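Local coordinates for peroxiredoxin (Clostridioides difficile, PDB 6TSB), which acts as a bifunctional spore-coat peroxiredoxin and chitinase, its carboxy-terminal family 18 glycoside hydrolase domain, the piece modelled, cleaving the beta-1,4 linkages of chitin, at the interface of chains A and B. Residues are numbered along the deposited sequence; one frame, centred on the assembly and turned at random. Chains: chain A/B, Peroxiredoxin.

Contact 1: the interface of chains A and B. Residues chain A 39-41, 260; chain B 331, 334, 343, 346.
Strand 37-43 of chain A pairs in parallel with strand 328-332 of chain B, and the A:Phe260 loop, helix 341-351 of B and its 3-10 helix 334-336 close in around the join. In the family 18 glycoside hydrolase barrel these two strands, near the two ends of the chain, are neighbours; here they come from different chains, as in a domain swap. The backbone register is set around B:Ser331. Its N donates to A:Ala39 O at 3.2 Å, its O accepts from A:Tyr41 N at 3.0 Å, and three residues further on, where the 3-10 helix begins, B:Ser334 N donates to A:Tyr41 O at 3.1 Å. The same B:Ser331 O lies in the plane of the tyrosine ring, off its edge near CD1.

The side chain of B:Ser331 works in two directions. Its OG sits between the backbone N and the carbonyl carbon (chi1 55°), which points the hydroxyl at the carboxylate of A:Glu40; it donates to OE2 of A:Glu40 at 2.9 Å, and OE2 receives it on its anti lone pair, the one turned away from OE1. Its CB meanwhile presses onto one face of the A:Phe260 ring, nearly over the centre and 3.3 Å from the centroid.

A:Glu40 reaches out between the serine and the start of the two B helices. Its carboxyl carbon CD packs against B:Ser334 CB at 3.8 Å, and B:Ala343 CB faces both carboxylate oxygens. The carboxylate lies by the first turns of helices 334-336 and 341-351, and the amino-terminal ends of these helices may help stabilise a negative charge on it.

B:Met346 comes in from helix 341-351 with CG anti to its backbone N (chi1 -178°) and a bend at chi3. Its sulphur SD lies 4.1 Å from A:Phe260 CZ at the ring tip, and its methyl CE stops 3.4 Å from A:Ala39 O.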
ATOM      1  N   ALA A  39       3.440  14.525  22.218  1.00 39.85           N
ATOM      2  CA  ALA A  39       2.290  14.969  23.018  1.00 40.06           C
ATOM      3  C   ALA A  39       0.995  14.583  22.319  1.00 40.54           C
ATOM      4  O   ALA A  39       1.031  14.435  21.088  1.00 40.42           O
ATOM      5  CB  ALA A  39       2.372  16.459  23.220  1.00 39.87           C
ATOM      6  N   GLU A  40      -0.092  14.456  23.099  1.00 41.39           N
ATOM      7  CA  GLU A  40      -1.473  14.416  22.575  1.00 41.93           C
ATOM      8  C   GLU A  40      -2.373  15.361  23.360  1.00 42.43           C
ATOM      9  O   GLU A  40      -2.202  15.490  24.589  1.00 39.26           O
ATOM     10  CB  GLU A  40      -2.069  13.013  22.647  1.00 47.11           C
ATOM     11  CG  GLU A  40      -1.187  11.953  22.029  1.00 52.61           C
ATOM     12  CD  GLU A  40      -1.807  10.565  21.944  1.00 48.56           C
ATOM     13  OE1 GLU A  40      -1.566   9.753  22.881  1.00 54.11           O
ATOM     14  OE2 GLU A  40      -2.522  10.303  20.954  1.00 48.98           O
ATOM     15  N   TYR A  41      -3.273  15.996  22.613  1.00 41.18           N
ATOM     16  CA  TYR A  41      -4.544  16.583  23.081  1.00 42.69           C
ATOM     17  C   TYR A  41      -5.427  15.390  23.456  1.00 44.33           C
ATOM     18  O   TYR A  41      -5.528  14.416  22.684  1.00 42.55           O
ATOM     19  CB  TYR A  41      -5.172  17.538  22.040  1.00 38.77           C
ATOM     20  CG  TYR A  41      -4.482  18.883  21.933  1.00 41.94           C
ATOM     21  CD1 TYR A  41      -3.308  19.041  21.204  1.00 44.52           C
ATOM     22  CD2 TYR A  41      -4.949  19.999  22.610  1.00 46.99           C
ATOM     23  CE1 TYR A  41      -2.642  20.259  21.136  1.00 50.69           C
ATOM     24  CE2 TYR A  41      -4.304  21.225  22.538  1.00 47.98           C
ATOM     25  CZ  TYR A  41      -3.150  21.368  21.790  1.00 45.91           C
ATOM     26  OH  TYR A  41      -2.495  22.563  21.732  1.00 41.78           O
ATOM     27  N   PHE A 260      -5.607  12.537  13.995  1.00 46.09           N
ATOM     28  CA  PHE A 260      -5.925  11.103  14.201  1.00 41.04           C
ATOM     29  C   PHE A 260      -7.368  10.901  13.781  1.00 45.39           C
ATOM     30  O   PHE A 260      -8.058  10.051  14.317  1.00 56.73           O
ATOM     31  CB  PHE A 260      -5.679  10.685  15.645  1.00 39.33           C
ATOM     32  CG  PHE A 260      -4.235  10.462  15.997  1.00 37.59           C
ATOM     33  CD1 PHE A 260      -3.213  10.745  15.109  1.00 41.25           C
ATOM     34  CD2 PHE A 260      -3.889   9.993  17.247  1.00 36.86           C
ATOM     35  CE1 PHE A 260      -1.886  10.526  15.470  1.00 38.66           C
ATOM     36  CE2 PHE A 260      -2.569   9.768  17.607  1.00 37.94           C
ATOM     37  CZ  PHE A 260      -1.566  10.031  16.710  1.00 38.90           C
TER
ATOM     38  N   SER B 331      -0.666  15.048  18.504  1.00 44.47           N
ATOM     39  CA  SER B 331      -1.886  14.574  17.801  1.00 39.14           C
ATOM     40  C   SER B 331      -3.098  15.239  18.432  1.00 40.88           C
ATOM     41  O   SER B 331      -3.044  15.608  19.614  1.00 42.99           O
ATOM     42  CB  SER B 331      -2.066  13.074  17.868  1.00 42.34           C
ATOM     43  OG  SER B 331      -2.062  12.617  19.213  1.00 40.93           O
ATOM     44  N   SER B 334      -5.949  11.710  21.197  1.00 47.54           N
ATOM     45  CA  SER B 334      -5.881  10.307  21.715  1.00 51.51           C
ATOM     46  C   SER B 334      -7.238   9.579  21.649  1.00 49.37           C
ATOM     47  O   SER B 334      -7.250   8.381  21.339  1.00 44.97           O
ATOM     48  CB  SER B 334      -5.372  10.301  23.110  1.00 48.57           C
ATOM     49  OG  SER B 334      -6.247  11.086  23.889  1.00 47.09           O
ATOM     50  N   ALA B 343      -0.688   6.666  17.817  1.00 52.29           N
ATOM     51  CA  ALA B 343       0.136   7.192  18.917  1.00 52.52           C
ATOM     52  C   ALA B 343       1.499   6.490  18.911  1.00 54.42           C
ATOM     53  O   ALA B 343       2.530   7.180  19.050  1.00 53.44           O
ATOM     54  CB  ALA B 343      -0.589   7.015  20.229  1.00 49.38           C
ATOM     55  N   MET B 346       3.625   7.530  15.923  1.00 46.76           N
ATOM     56  CA  MET B 346       4.082   8.912  16.207  1.00 48.14           C
ATOM     57  C   MET B 346       5.188   8.881  17.280  1.00 47.30           C
ATOM     58  O   MET B 346       6.223   9.555  17.100  1.00 49.31           O
ATOM     59  CB  MET B 346       2.890   9.774  16.637  1.00 47.91           C
ATOM     60  CG  MET B 346       3.259  11.199  16.897  1.00 48.53           C
ATOM     61  SD  MET B 346       1.815  12.216  17.231  1.00 48.52           S
ATOM     62  CE  MET B 346       1.610  11.786  18.960  1.00 49.29           C
TER

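Contact 2: the interface of chains A and B. Residues chain A 41, 203-205, 207, 255-258; chain B 328-330.
Strand 254-259 of chain A takes strand 328-332 of chain B alongside it in parallel, while strands 37-43 and 201-204 of A and the loop carrying A:Tyr207 receive the side chain of B:Phe330 inside the family 18 barrel. Backbone hydrogen bonds run from A:Leu256 N to B:Gly328 O (3.0 Å), back from B:Phe330 N to A:Leu256 O, and on from A:Ile258 N to B:Phe330 O at 2.9 Å.

B:Phe330 takes the crowded position between its backbone N and carbonyl carbon (chi1 79°), turning its ring inward over chain A. A:Gly257 CA lies under one face, 3.4 Å from the centroid and shifted toward the rim; with no side chain there, the ring settles directly on the strand. A:Tyr41 turns its CD1-CE1 edge over the other face of the B:Phe330 ring, toward its CD1 and CE1, the planes inclined at 63°, so the ring is held between the tyrosine edge and A:Gly257 CA. A:Tyr207 OH comes to the ring edge in its plane, 3.7 Å from B:Phe330 CE1; this is the tyrosine of the family's MxYD motif, expected to help hold the substrate's acetamido group in catalysis. A:Asn203 CB touches B:Phe330 CE2 at 3.7 Å.

A:Asn203 also fixes A:Tyr41: its amide ND2 donates to the phenol OH at 2.7 Å, almost straight (172°) and in the amide plane. Beyond the backbone ladder, B:Val329 CG2 meets A:Ile258 CD1 at a tight 3.2 Å, and A:Leu255 CD2 packs on B:Gly328 CA.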
ATOM      1  N   TYR A  41      -3.273  15.996  22.613  1.00 41.18           N
ATOM      2  CA  TYR A  41      -4.544  16.583  23.081  1.00 42.69           C
ATOM      3  C   TYR A  41      -5.427  15.390  23.456  1.00 44.33           C
ATOM      4  O   TYR A  41      -5.528  14.416  22.684  1.00 42.55           O
ATOM      5  CB  TYR A  41      -5.172  17.538  22.040  1.00 38.77           C
ATOM      6  CG  TYR A  41      -4.482  18.883  21.933  1.00 41.94           C
ATOM      7  CD1 TYR A  41      -3.308  19.041  21.204  1.00 44.52           C
ATOM      8  CD2 TYR A  41      -4.949  19.999  22.610  1.00 46.99           C
ATOM      9  CE1 TYR A  41      -2.642  20.259  21.136  1.00 50.69           C
ATOM     10  CE2 TYR A  41      -4.304  21.225  22.538  1.00 47.98           C
ATOM     11  CZ  TYR A  41      -3.150  21.368  21.790  1.00 45.91           C
ATOM     12  OH  TYR A  41      -2.495  22.563  21.732  1.00 41.78           O
ATOM     13  N   ASN A 203       1.994  25.324  18.922  1.00 42.15           N
ATOM     14  CA  ASN A 203       1.363  24.034  18.570  1.00 38.12           C
ATOM     15  C   ASN A 203       0.725  24.245  17.203  1.00 42.95           C
ATOM     16  O   ASN A 203      -0.457  24.735  17.109  1.00 41.70           O
ATOM     17  CB  ASN A 203       0.380  23.529  19.642  1.00 41.25           C
ATOM     18  CG  ASN A 203       1.034  23.241  20.985  1.00 47.79           C
ATOM     19  OD1 ASN A 203       2.264  23.364  21.131  1.00 44.99           O
ATOM     20  ND2 ASN A 203       0.214  22.909  21.980  1.00 39.43           N
ATOM     21  N   LEU A 204       1.500  23.919  16.169  1.00 41.98           N
ATOM     22  CA  LEU A 204       1.090  24.154  14.774  1.00 41.35           C
ATOM     23  C   LEU A 204      -0.016  23.163  14.444  1.00 38.61           C
ATOM     24  O   LEU A 204       0.278  21.975  14.318  1.00 41.64           O
ATOM     25  CB  LEU A 204       2.307  24.030  13.843  1.00 43.15           C
ATOM     26  CG  LEU A 204       1.984  23.898  12.353  1.00 44.53           C
ATOM     27  CD1 LEU A 204       1.105  25.027  11.870  1.00 46.68           C
ATOM     28  CD2 LEU A 204       3.261  23.832  11.533  1.00 49.66           C
ATOM     29  N   MET A 205      -1.212  23.668  14.215  1.00 43.28           N
ATOM     30  CA  MET A 205      -2.399  22.861  13.831  1.00 45.46           C
ATOM     31  C   MET A 205      -2.406  22.678  12.317  1.00 48.10           C
ATOM     32  O   MET A 205      -3.212  23.305  11.607  1.00 45.46           O
ATOM     33  CB  MET A 205      -3.686  23.507  14.337  1.00 47.48           C
ATOM     34  CG  MET A 205      -3.727  23.459  15.879  1.00 59.53           C
ATOM     35  SD  MET A 205      -5.272  24.029  16.613  1.00 73.23           S
ATOM     36  CE  MET A 205      -5.457  25.629  15.803  1.00 54.49           C
ATOM     37  N   TYR A 207      -3.474  20.810  10.004  1.00 47.59           N
ATOM     38  CA  TYR A 207      -4.579  19.918   9.564  1.00 43.27           C
ATOM     39  C   TYR A 207      -5.826  20.761   9.345  1.00 48.96           C
ATOM     40  O   TYR A 207      -5.731  21.985   9.428  1.00 50.90           O
ATOM     41  CB  TYR A 207      -4.818  18.770  10.547  1.00 44.66           C
ATOM     42  CG  TYR A 207      -4.857  19.150  12.003  1.00 47.76           C
ATOM     43  CD1 TYR A 207      -5.995  19.700  12.580  1.00 47.11           C
ATOM     44  CD2 TYR A 207      -3.746  18.948  12.814  1.00 44.38           C
ATOM     45  CE1 TYR A 207      -6.028  20.037  13.926  1.00 45.64           C
ATOM     46  CE2 TYR A 207      -3.764  19.299  14.151  1.00 44.59           C
ATOM     47  CZ  TYR A 207      -4.902  19.852  14.704  1.00 43.10           C
ATOM     48  OH  TYR A 207      -4.882  20.213  16.013  1.00 50.03           O
ATOM     49  N   LEU A 255       5.775  22.642  17.397  1.00 43.92           N
ATOM     50  CA  LEU A 255       5.283  21.246  17.533  1.00 41.68           C
ATOM     51  C   LEU A 255       4.397  20.956  16.350  1.00 40.27           C
ATOM     52  O   LEU A 255       3.435  21.736  16.145  1.00 40.49           O
ATOM     53  CB  LEU A 255       4.473  21.089  18.813  1.00 44.83           C
ATOM     54  CG  LEU A 255       5.261  21.226  20.105  1.00 43.45           C
ATOM     55  CD1 LEU A 255       4.445  20.673  21.268  1.00 44.98           C
ATOM     56  CD2 LEU A 255       6.609  20.537  19.994  1.00 42.11           C
ATOM     57  N   LEU A 256       4.716  19.902  15.597  1.00 39.71           N
ATOM     58  CA  LEU A 256       3.970  19.584  14.358  1.00 40.86           C
ATOM     59  C   LEU A 256       2.750  18.753  14.756  1.00 43.67           C
ATOM     60  O   LEU A 256       2.918  17.739  15.449  1.00 43.27           O
ATOM     61  CB  LEU A 256       4.875  18.839  13.365  1.00 45.25           C
ATOM     62  CG  LEU A 256       4.380  18.833  11.917  1.00 43.34           C
ATOM     63  CD1 LEU A 256       5.543  18.701  10.944  1.00 49.74           C
ATOM     64  CD2 LEU A 256       3.345  17.751  11.666  1.00 41.39           C
ATOM     65  N   GLY A 257       1.582  19.194  14.319  1.00 47.87           N
ATOM     66  CA  GLY A 257       0.289  18.592  14.672  1.00 46.59           C
ATOM     67  C   GLY A 257      -0.143  17.620  13.603  1.00 47.32           C
ATOM     68  O   GLY A 257      -0.141  18.020  12.413  1.00 41.57           O
ATOM     69  N   ILE A 258      -0.500  16.399  14.018  1.00 48.82           N
ATOM     70  CA  ILE A 258      -1.034  15.325  13.131  1.00 44.98           C
ATOM     71  C   ILE A 258      -2.474  15.030  13.537  1.00 45.23           C
ATOM     72  O   ILE A 258      -2.743  14.768  14.710  1.00 42.91           O
ATOM     73  CB  ILE A 258      -0.150  14.076  13.250  1.00 48.76           C
ATOM     74  CG1 ILE A 258       1.323  14.440  13.031  1.00 49.61           C
ATOM     75  CG2 ILE A 258      -0.624  12.969  12.308  1.00 47.79           C
ATOM     76  CD1 ILE A 258       2.276  13.352  13.419  1.00 53.52           C
TER
ATOM     77  N   GLY B 328       8.993  18.972  18.310  1.00 35.64           N
ATOM     78  CA  GLY B 328       8.384  17.664  18.550  1.00 35.31           C
ATOM     79  C   GLY B 328       7.135  17.588  17.745  1.00 37.47           C
ATOM     80  O   GLY B 328       6.969  18.405  16.807  1.00 42.44           O
ATOM     81  N   VAL B 329       6.251  16.689  18.133  1.00 40.83           N
ATOM     82  CA  VAL B 329       5.006  16.390  17.391  1.00 36.88           C
ATOM     83  C   VAL B 329       3.899  16.209  18.436  1.00 38.81           C
ATOM     84  O   VAL B 329       4.208  16.012  19.618  1.00 39.34           O
ATOM     85  CB  VAL B 329       5.258  15.131  16.544  1.00 37.75           C
ATOM     86  CG1 VAL B 329       5.475  13.907  17.407  1.00 41.13           C
ATOM     87  CG2 VAL B 329       4.158  14.872  15.537  1.00 40.72           C
ATOM     88  N   PHE B 330       2.655  16.283  18.002  1.00 36.97           N
ATOM     89  CA  PHE B 330       1.454  16.174  18.847  1.00 36.57           C
ATOM     90  C   PHE B 330       0.352  15.684  17.931  1.00 37.96           C
ATOM     91  O   PHE B 330       0.462  15.923  16.728  1.00 40.02           O
ATOM     92  CB  PHE B 330       1.088  17.511  19.517  1.00 36.49           C
ATOM     93  CG  PHE B 330       0.369  18.553  18.679  1.00 34.91           C
ATOM     94  CD1 PHE B 330      -0.995  18.468  18.447  1.00 34.08           C
ATOM     95  CD2 PHE B 330       1.060  19.643  18.133  1.00 36.72           C
ATOM     96  CE1 PHE B 330      -1.669  19.440  17.722  1.00 34.09           C
ATOM     97  CE2 PHE B 330       0.398  20.613  17.393  1.00 35.97           C
ATOM     98  CZ  PHE B 330      -0.967  20.509  17.180  1.00 39.59           C
TER

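Contact 1 and contact 2 lie about 8 Å apart, measured between the centres of their C-alpha atoms, and share A:Tyr41. They are the two flanks of one B strand, 328-332, which slots between strands 37-43 and 254-259 of chain A. Successive residues point to different surroundings, B:Phe330 into contact 2 and B:Ser331 into contact 1. Chain B thereby supplies the closing strand of A's barrel, and the two-fold axis repeats the exchange in the other direction. Such an exchange, which looks like a domain swap, would be expected to hold the domains together, though the structure alone does not show whether this dimer forms in the spore coat.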